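Local structure of putative alpha-N-acetylgalactosaminidase (Bacillus halodurans C-125, 3CC1) at residues 72-84 with 165-177. The protein probably hydrolyses terminal alpha-linked N-acetylgalactosamine from glycoconjugates, as a member of the alpha-galactosidase A family with a TIM-barrel domain and a C-terminal beta sandwich. Residues are numbered along the deposited sequence; the frame is centred on the assembly and turned at random. Where two conformers were deposited one is given.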
ATOM      1  N   LEU A  72      -9.149 -42.254 -10.423  1.00 23.64           N
ATOM      2  CA  LEU A  72      -9.253 -41.374 -11.609  1.00 24.05           C
ATOM      3  C   LEU A  72      -9.352 -42.235 -12.872  1.00 23.71           C
ATOM      4  O   LEU A  72      -8.710 -43.305 -12.986  1.00 24.48           O
ATOM      5  CB  LEU A  72      -8.081 -40.395 -11.739  1.00 23.35           C
ATOM      6  CG  LEU A  72      -7.772 -39.461 -10.578  1.00 25.06           C
ATOM      7  CD1 LEU A  72      -6.653 -38.446 -11.012  1.00 25.55           C
ATOM      8  CD2 LEU A  72      -8.983 -38.767 -10.065  1.00 24.35           C
ATOM      9  N   CYS A  73     -10.168 -41.775 -13.814  1.00 23.42           N
ATOM     10  CA  CYS A  73     -10.314 -42.461 -15.089  1.00 24.32           C
ATOM     11  C   CYS A  73      -9.069 -42.183 -15.889  1.00 23.27           C
ATOM     12  O   CYS A  73      -8.713 -41.046 -16.093  1.00 22.61           O
ATOM     13  CB  CYS A  73     -11.520 -41.949 -15.856  1.00 24.30           C
ATOM     14  SG  CYS A  73     -13.040 -42.274 -14.996  1.00 30.44           S
HETATM   15  N   MSE A  74      -8.391 -43.236 -16.301  1.00 22.92           N
HETATM   16  CA  MSE A  74      -7.069 -43.076 -16.866  1.00 24.15           C
HETATM   17  C   MSE A  74      -6.774 -44.253 -17.792  1.00 24.17           C
HETATM   18  O   MSE A  74      -7.126 -45.371 -17.463  1.00 22.92           O
HETATM   19  CB  MSE A  74      -6.029 -43.061 -15.728  1.00 24.42           C
HETATM   20  CG  MSE A  74      -4.657 -42.454 -16.107  1.00 25.58           C
HETATM   21 SE   MSE A  74      -3.434 -42.591 -14.583  0.75 19.63          SE
HETATM   22  CE  MSE A  74      -3.049 -44.464 -14.517  1.00 19.81           C
ATOM     23  N   ASP A  75      -6.083 -44.001 -18.902  1.00 23.97           N
ATOM     24  CA  ASP A  75      -5.680 -45.071 -19.792  1.00 24.02           C
ATOM     25  C   ASP A  75      -4.395 -45.720 -19.330  1.00 24.66           C
ATOM     26  O   ASP A  75      -3.822 -45.369 -18.301  1.00 23.46           O
ATOM     27  CB  ASP A  75      -5.668 -44.645 -21.265  1.00 24.54           C
ATOM     28  CG  ASP A  75      -4.490 -43.779 -21.668  1.00 25.76           C
ATOM     29  OD1 ASP A  75      -3.494 -43.704 -20.920  1.00 24.84           O
ATOM     30  OD2 ASP A  75      -4.551 -43.202 -22.803  1.00 26.92           O
ATOM     31  N   GLU A  76      -4.002 -46.758 -20.056  1.00 25.01           N
ATOM     32  CA  GLU A  76      -2.860 -47.564 -19.668  1.00 25.82           C
ATOM     33  C   GLU A  76      -1.531 -46.846 -19.791  1.00 24.76           C
ATOM     34  O   GLU A  76      -0.532 -47.345 -19.320  1.00 24.94           O
ATOM     35  CB  GLU A  76      -2.812 -48.893 -20.451  1.00 26.63           C
ATOM     36  CG  GLU A  76      -3.058 -48.820 -21.922  1.00 30.85           C
ATOM     37  CD  GLU A  76      -3.742 -50.120 -22.458  1.00 34.75           C
ATOM     38  OE1 GLU A  76      -3.018 -51.133 -22.679  1.00 34.78           O
ATOM     39  OE2 GLU A  76      -4.984 -50.094 -22.662  1.00 32.10           O
ATOM     40  N   TYR A  77      -1.534 -45.679 -20.421  1.00 23.98           N
ATOM     41  CA  TYR A  77      -0.301 -44.893 -20.653  1.00 23.81           C
ATOM     42  C   TYR A  77      -0.282 -43.650 -19.773  1.00 23.44           C
ATOM     43  O   TYR A  77       0.437 -42.705 -20.031  1.00 23.19           O
ATOM     44  CB  TYR A  77      -0.197 -44.501 -22.125  1.00 25.00           C
ATOM     45  CG  TYR A  77      -0.326 -45.706 -23.016  1.00 25.63           C
ATOM     46  CD1 TYR A  77       0.647 -46.686 -23.025  1.00 25.10           C
ATOM     47  CD2 TYR A  77      -1.447 -45.871 -23.825  1.00 28.85           C
ATOM     48  CE1 TYR A  77       0.520 -47.811 -23.812  1.00 27.72           C
ATOM     49  CE2 TYR A  77      -1.578 -46.993 -24.634  1.00 30.22           C
ATOM     50  CZ  TYR A  77      -0.589 -47.955 -24.607  1.00 28.72           C
ATOM     51  OH  TYR A  77      -0.733 -49.033 -25.446  1.00 32.99           O
ATOM     52  N   GLY A  78      -1.126 -43.650 -18.752  1.00 22.35           N
ATOM     53  CA  GLY A  78      -1.077 -42.605 -17.745  1.00 22.22           C
ATOM     54  C   GLY A  78      -1.767 -41.323 -18.181  1.00 22.28           C
ATOM     55  O   GLY A  78      -1.542 -40.253 -17.606  1.00 22.70           O
ATOM     56  N   ARG A  79      -2.641 -41.451 -19.170  1.00 22.34           N
ATOM     57  CA  ARG A  79      -3.457 -40.341 -19.661  1.00 21.66           C
ATOM     58  C   ARG A  79      -4.880 -40.329 -19.128  1.00 22.23           C
ATOM     59  O   ARG A  79      -5.667 -41.258 -19.335  1.00 22.51           O
ATOM     60  CB  ARG A  79      -3.482 -40.361 -21.189  1.00 21.65           C
ATOM     61  CG  ARG A  79      -2.084 -40.449 -21.800  1.00 23.45           C
ATOM     62  CD  ARG A  79      -2.093 -40.286 -23.308  1.00 24.69           C
ATOM     63  NE  ARG A  79      -2.794 -41.392 -23.953  1.00 22.90           N
ATOM     64  CZ  ARG A  79      -2.828 -41.602 -25.263  1.00 24.11           C
ATOM     65  NH1 ARG A  79      -2.203 -40.786 -26.097  1.00 22.44           N
ATOM     66  NH2 ARG A  79      -3.489 -42.644 -25.736  1.00 25.21           N
ATOM     67  N   LEU A  80      -5.235 -39.215 -18.497  1.00 22.22           N
ATOM     68  CA  LEU A  80      -6.532 -39.059 -17.892  1.00 21.86           C
ATOM     69  C   LEU A  80      -7.653 -39.027 -18.968  1.00 21.10           C
ATOM     70  O   LEU A  80      -7.466 -38.534 -20.075  1.00 21.33           O
ATOM     71  CB  LEU A  80      -6.564 -37.827 -16.980  1.00 22.30           C
ATOM     72  CG  LEU A  80      -5.658 -37.810 -15.749  1.00 23.50           C
ATOM     73  CD1 LEU A  80      -5.561 -36.386 -15.176  1.00 23.17           C
ATOM     74  CD2 LEU A  80      -6.208 -38.824 -14.744  1.00 22.68           C
ATOM     75  N   LEU A  81      -8.776 -39.626 -18.600  1.00 21.00           N
ATOM     76  CA  LEU A  81      -9.940 -39.860 -19.473  1.00 21.89           C
ATOM     77  C   LEU A  81     -11.213 -39.334 -18.820  1.00 21.98           C
ATOM     78  O   LEU A  81     -11.276 -39.183 -17.602  1.00 20.75           O
ATOM     79  CB  LEU A  81     -10.104 -41.374 -19.751  1.00 21.48           C
ATOM     80  CG  LEU A  81      -8.925 -42.191 -20.299  1.00 21.93           C
ATOM     81  CD1 LEU A  81      -9.330 -43.695 -20.409  1.00 16.81           C
ATOM     82  CD2 LEU A  81      -8.464 -41.631 -21.619  1.00 20.90           C
ATOM     83  N   PRO A  82     -12.235 -39.018 -19.640  1.00 23.49           N
ATOM     84  CA  PRO A  82     -13.524 -38.564 -19.100  1.00 23.20           C
ATOM     85  C   PRO A  82     -14.249 -39.538 -18.145  1.00 23.98           C
ATOM     86  O   PRO A  82     -14.342 -40.716 -18.384  1.00 24.47           O
ATOM     87  CB  PRO A  82     -14.363 -38.270 -20.378  1.00 23.14           C
ATOM     88  CG  PRO A  82     -13.375 -38.182 -21.478  1.00 23.63           C
ATOM     89  CD  PRO A  82     -12.233 -39.068 -21.114  1.00 23.00           C
ATOM     90  N   ALA A  83     -14.765 -38.998 -17.051  1.00 24.64           N
ATOM     91  CA  ALA A  83     -15.605 -39.751 -16.123  1.00 23.85           C
ATOM     92  C   ALA A  83     -16.861 -40.170 -16.875  1.00 24.36           C
ATOM     93  O   ALA A  83     -17.667 -39.332 -17.267  1.00 25.11           O
ATOM     94  CB  ALA A  83     -15.935 -38.906 -14.870  1.00 22.46           C
ATOM     95  N   THR A  84     -17.014 -41.465 -17.091  1.00 24.83           N
ATOM     96  CA  THR A  84     -18.104 -41.992 -17.914  1.00 25.91           C
ATOM     97  C   THR A  84     -19.501 -41.899 -17.288  1.00 25.66           C
ATOM     98  O   THR A  84     -20.471 -41.969 -17.987  1.00 27.04           O
ATOM     99  CB  THR A  84     -17.828 -43.425 -18.380  1.00 26.55           C
ATOM    100  OG1 THR A  84     -17.498 -44.230 -17.242  1.00 26.86           O
ATOM    101  CG2 THR A  84     -16.669 -43.432 -19.415  1.00 26.85           C
ATOM    102  N   TYR A 165       5.707 -38.002 -22.936  1.00 21.87           N
ATOM    103  CA  TYR A 165       4.464 -37.961 -22.164  1.00 21.28           C
ATOM    104  C   TYR A 165       3.561 -36.825 -22.594  1.00 21.45           C
ATOM    105  O   TYR A 165       2.388 -37.033 -22.898  1.00 20.52           O
ATOM    106  CB  TYR A 165       4.729 -37.882 -20.660  1.00 21.76           C
ATOM    107  CG  TYR A 165       3.442 -37.910 -19.919  1.00 19.77           C
ATOM    108  CD1 TYR A 165       2.653 -39.051 -19.925  1.00 20.90           C
ATOM    109  CD2 TYR A 165       2.936 -36.779 -19.323  1.00 20.15           C
ATOM    110  CE1 TYR A 165       1.398 -39.074 -19.308  1.00 21.40           C
ATOM    111  CE2 TYR A 165       1.700 -36.799 -18.676  1.00 19.40           C
ATOM    112  CZ  TYR A 165       0.920 -37.928 -18.681  1.00 22.36           C
ATOM    113  OH  TYR A 165      -0.320 -37.933 -18.015  1.00 24.92           O
ATOM    114  N   TYR A 166       4.110 -35.618 -22.648  1.00 21.62           N
ATOM    115  CA  TYR A 166       3.307 -34.463 -23.050  1.00 22.65           C
ATOM    116  C   TYR A 166       2.845 -34.596 -24.498  1.00 21.93           C
ATOM    117  O   TYR A 166       1.725 -34.267 -24.833  1.00 22.48           O
ATOM    118  CB  TYR A 166       4.050 -33.135 -22.742  1.00 22.43           C
ATOM    119  CG  TYR A 166       3.850 -32.673 -21.299  1.00 22.02           C
ATOM    120  CD1 TYR A 166       2.588 -32.473 -20.802  1.00 23.58           C
ATOM    121  CD2 TYR A 166       4.919 -32.462 -20.439  1.00 23.34           C
ATOM    122  CE1 TYR A 166       2.382 -32.037 -19.516  1.00 25.53           C
ATOM    123  CE2 TYR A 166       4.722 -32.026 -19.130  1.00 22.56           C
ATOM    124  CZ  TYR A 166       3.461 -31.813 -18.674  1.00 25.61           C
ATOM    125  OH  TYR A 166       3.256 -31.365 -17.372  1.00 23.84           O
ATOM    126  N   ASN A 167       3.706 -35.118 -25.357  1.00 23.23           N
ATOM    127  CA  ASN A 167       3.340 -35.361 -26.749  1.00 22.50           C
ATOM    128  C   ASN A 167       2.113 -36.244 -26.820  1.00 22.48           C
ATOM    129  O   ASN A 167       1.177 -35.968 -27.579  1.00 22.38           O
ATOM    130  CB  ASN A 167       4.481 -36.059 -27.509  1.00 23.15           C
ATOM    131  CG  ASN A 167       5.614 -35.117 -27.852  1.00 23.21           C
ATOM    132  OD1 ASN A 167       5.504 -33.892 -27.661  1.00 23.61           O
ATOM    133  ND2 ASN A 167       6.715 -35.676 -28.341  1.00 22.75           N
ATOM    134  N   SER A 168       2.131 -37.295 -26.000  1.00 22.40           N
ATOM    135  CA  SER A 168       1.052 -38.291 -25.949  1.00 22.69           C
ATOM    136  C   SER A 168      -0.270 -37.683 -25.482  1.00 22.76           C
ATOM    137  O   SER A 168      -1.321 -38.117 -25.904  1.00 22.73           O
ATOM    138  CB  SER A 168       1.425 -39.505 -25.067  1.00 22.74           C
ATOM    139  OG  SER A 168       1.209 -39.287 -23.668  1.00 23.70           O
ATOM    140  N   LEU A 169      -0.223 -36.663 -24.620  1.00 23.12           N
ATOM    141  CA  LEU A 169      -1.493 -36.054 -24.132  1.00 23.30           C
ATOM    142  C   LEU A 169      -2.134 -35.261 -25.256  1.00 23.25           C
ATOM    143  O   LEU A 169      -3.336 -35.349 -25.515  1.00 24.01           O
ATOM    144  CB  LEU A 169      -1.241 -35.125 -22.931  1.00 22.88           C
ATOM    145  CG  LEU A 169      -0.716 -35.728 -21.628  1.00 22.47           C
ATOM    146  CD1 LEU A 169      -0.802 -34.642 -20.566  1.00 22.89           C
ATOM    147  CD2 LEU A 169      -1.525 -36.970 -21.224  1.00 23.88           C
ATOM    148  N   PHE A 170      -1.321 -34.471 -25.931  1.00 23.07           N
ATOM    149  CA  PHE A 170      -1.829 -33.604 -27.005  1.00 23.71           C
ATOM    150  C   PHE A 170      -2.230 -34.394 -28.259  1.00 24.45           C
ATOM    151  O   PHE A 170      -3.169 -34.014 -28.949  1.00 24.96           O
ATOM    152  CB  PHE A 170      -0.889 -32.440 -27.272  1.00 23.99           C
ATOM    153  CG  PHE A 170      -0.969 -31.400 -26.176  1.00 24.79           C
ATOM    154  CD1 PHE A 170      -1.979 -30.450 -26.200  1.00 26.68           C
ATOM    155  CD2 PHE A 170      -0.145 -31.474 -25.062  1.00 25.27           C
ATOM    156  CE1 PHE A 170      -2.117 -29.535 -25.170  1.00 26.27           C
ATOM    157  CE2 PHE A 170      -0.275 -30.570 -24.004  1.00 25.77           C
ATOM    158  CZ  PHE A 170      -1.267 -29.598 -24.058  1.00 27.63           C
ATOM    159  N   GLU A 171      -1.611 -35.547 -28.473  1.00 24.78           N
ATOM    160  CA  GLU A 171      -2.125 -36.497 -29.473  1.00 25.88           C
ATOM    161  C   GLU A 171      -3.509 -36.988 -29.107  1.00 24.12           C
ATOM    162  O   GLU A 171      -4.405 -37.048 -29.950  1.00 24.05           O
ATOM    163  CB  GLU A 171      -1.190 -37.689 -29.632  1.00 27.17           C
ATOM    164  CG  GLU A 171       0.070 -37.372 -30.402  1.00 33.67           C
ATOM    165  CD  GLU A 171       1.159 -38.464 -30.252  1.00 41.66           C
ATOM    166  OE1 GLU A 171       0.826 -39.599 -29.777  1.00 45.23           O
ATOM    167  OE2 GLU A 171       2.346 -38.170 -30.601  1.00 44.90           O
ATOM    168  N   LEU A 172      -3.702 -37.343 -27.845  1.00 23.45           N
ATOM    169  CA  LEU A 172      -5.012 -37.769 -27.369  1.00 22.75           C
ATOM    170  C   LEU A 172      -6.074 -36.670 -27.554  1.00 22.83           C
ATOM    171  O   LEU A 172      -7.186 -36.911 -28.053  1.00 22.65           O
ATOM    172  CB  LEU A 172      -4.930 -38.211 -25.903  1.00 22.51           C
ATOM    173  CG  LEU A 172      -6.174 -38.844 -25.294  1.00 22.98           C
ATOM    174  CD1 LEU A 172      -6.674 -40.067 -26.131  1.00 24.26           C
ATOM    175  CD2 LEU A 172      -5.835 -39.227 -23.842  1.00 22.56           C
ATOM    176  N   TYR A 173      -5.722 -35.458 -27.167  1.00 23.30           N
ATOM    177  CA  TYR A 173      -6.642 -34.338 -27.254  1.00 22.74           C
ATOM    178  C   TYR A 173      -6.956 -34.036 -28.730  1.00 23.15           C
ATOM    179  O   TYR A 173      -8.092 -33.699 -29.069  1.00 23.72           O
ATOM    180  CB  TYR A 173      -6.110 -33.100 -26.506  1.00 23.13           C
ATOM    181  CG  TYR A 173      -5.775 -33.358 -25.052  1.00 21.90           C
ATOM    182  CD1 TYR A 173      -6.425 -34.352 -24.347  1.00 24.11           C
ATOM    183  CD2 TYR A 173      -4.795 -32.620 -24.398  1.00 23.11           C
ATOM    184  CE1 TYR A 173      -6.104 -34.624 -23.023  1.00 24.86           C
ATOM    185  CE2 TYR A 173      -4.442 -32.897 -23.061  1.00 26.00           C
ATOM    186  CZ  TYR A 173      -5.105 -33.886 -22.381  1.00 22.51           C
ATOM    187  OH  TYR A 173      -4.838 -34.166 -21.062  1.00 26.51           O
ATOM    188  N   ALA A 174      -5.957 -34.158 -29.602  1.00 23.78           N
ATOM    189  CA  ALA A 174      -6.178 -33.969 -31.044  1.00 24.26           C
ATOM    190  C   ALA A 174      -7.143 -35.029 -31.569  1.00 24.60           C
ATOM    191  O   ALA A 174      -8.039 -34.736 -32.370  1.00 25.73           O
ATOM    192  CB  ALA A 174      -4.873 -33.987 -31.825  1.00 23.89           C
ATOM    193  N   GLN A 175      -6.949 -36.251 -31.087  0.50 24.59           N
ATOM    194  CA  GLN A 175      -7.794 -37.379 -31.417  0.50 24.55           C
ATOM    195  C   GLN A 175      -9.232 -37.042 -31.056  0.50 24.11           C
ATOM    196  O   GLN A 175     -10.147 -37.246 -31.852  0.50 23.34           O
ATOM    197  CB  GLN A 175      -7.338 -38.619 -30.631  0.50 25.22           C
ATOM    198  CG  GLN A 175      -8.049 -39.902 -31.004  0.50 26.21           C
ATOM    199  CD  GLN A 175      -7.678 -41.064 -30.096  0.50 28.26           C
ATOM    200  OE1 GLN A 175      -8.540 -41.672 -29.459  0.50 29.50           O
ATOM    201  NE2 GLN A 175      -6.391 -41.386 -30.046  0.50 28.68           N
ATOM    202  N   TRP A 176      -9.396 -36.471 -29.865  1.00 23.13           N
ATOM    203  CA  TRP A 176     -10.719 -36.107 -29.344  1.00 23.08           C
ATOM    204  C   TRP A 176     -11.339 -34.868 -30.015  1.00 23.27           C
ATOM    205  O   TRP A 176     -12.461 -34.493 -29.717  1.00 23.69           O
ATOM    206  CB  TRP A 176     -10.688 -35.861 -27.839  1.00 23.16           C
ATOM    207  CG  TRP A 176     -10.387 -37.038 -27.023  1.00 22.77           C
ATOM    208  CD1 TRP A 176     -10.520 -38.332 -27.384  1.00 24.96           C
ATOM    209  CD2 TRP A 176      -9.986 -37.038 -25.649  1.00 23.82           C
ATOM    210  NE1 TRP A 176     -10.170 -39.147 -26.338  1.00 24.86           N
ATOM    211  CE2 TRP A 176      -9.844 -38.374 -25.259  1.00 23.10           C
ATOM    212  CE3 TRP A 176      -9.725 -36.027 -24.721  1.00 24.31           C
ATOM    213  CZ2 TRP A 176      -9.434 -38.738 -23.980  1.00 25.04           C
ATOM    214  CZ3 TRP A 176      -9.329 -36.377 -23.469  1.00 25.59           C
ATOM    215  CH2 TRP A 176      -9.174 -37.732 -23.105  1.00 24.59           C
ATOM    216  N   GLY A 177     -10.605 -34.227 -30.914  1.00 23.59           N
ATOM    217  CA  GLY A 177     -11.108 -33.024 -31.569  1.00 23.75           C
ATOM    218  C   GLY A 177     -11.148 -31.768 -30.710  1.00 23.90           C
ATOM    219  O   GLY A 177     -11.973 -30.868 -30.944  1.00 24.58           O
TER
HETATM  220  O   HOH W   1       1.830 -41.653 -22.153  1.00 19.80           O
HETATM  221  O   HOH W   2      -3.224 -36.937 -18.237  1.00 18.03           O
HETATM  222  O   HOH W   3      -5.246 -36.758 -20.370  1.00 20.78           O
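With CG opposite its carbonyl carbon (chi1 -51°) and a bend at chi3, R79 runs across helix 162-175, so that its guanidinium reaches S168, while Y165, its CG trans to the backbone N (chi1 -177°), swings its hydroxyl back to G78. R79 NH1 donates to S168 O at 2.8 Å, from above the carbonyl plane; L172 N, in the regular helical bond, meets the same oxygen from the opposite face. On the loop side D75 takes R79 NE through the syn lone pair of OD2 at 2.8 Å, a salt bridge almost in the guanidinium plane, and its OD1 receives Y77 N, as an Asx turn, and R79 N from opposite faces. The aliphatic part of R79 passes L169, CG lying 3.6 Å from L169 CD2, and L172 covers one face of the guanidinium with CB and CD2. Y165 OH donates to G78 O at 2.7 Å, from above that carbonyl plane, and both Y77 O and G78 O lie at the edge of the phenol ring. Further along, the edge of the W176 indole meets L81 CD2, 3.9 Å from CZ2, and L80 O, while P82 CD approaches CH2. Water 1 joins Y77 O to S168 OG, water 2 links L80 N with Y165 OH, and water 3 connects L80 O with Y173 OH. The loop after strand 49-52 is thus fastened to an outer helix of the TIM barrel, where the buried arginine probably has its charge balanced chiefly by D75 and its rotation fixed by bonds to carboxylate and helix carbonyl.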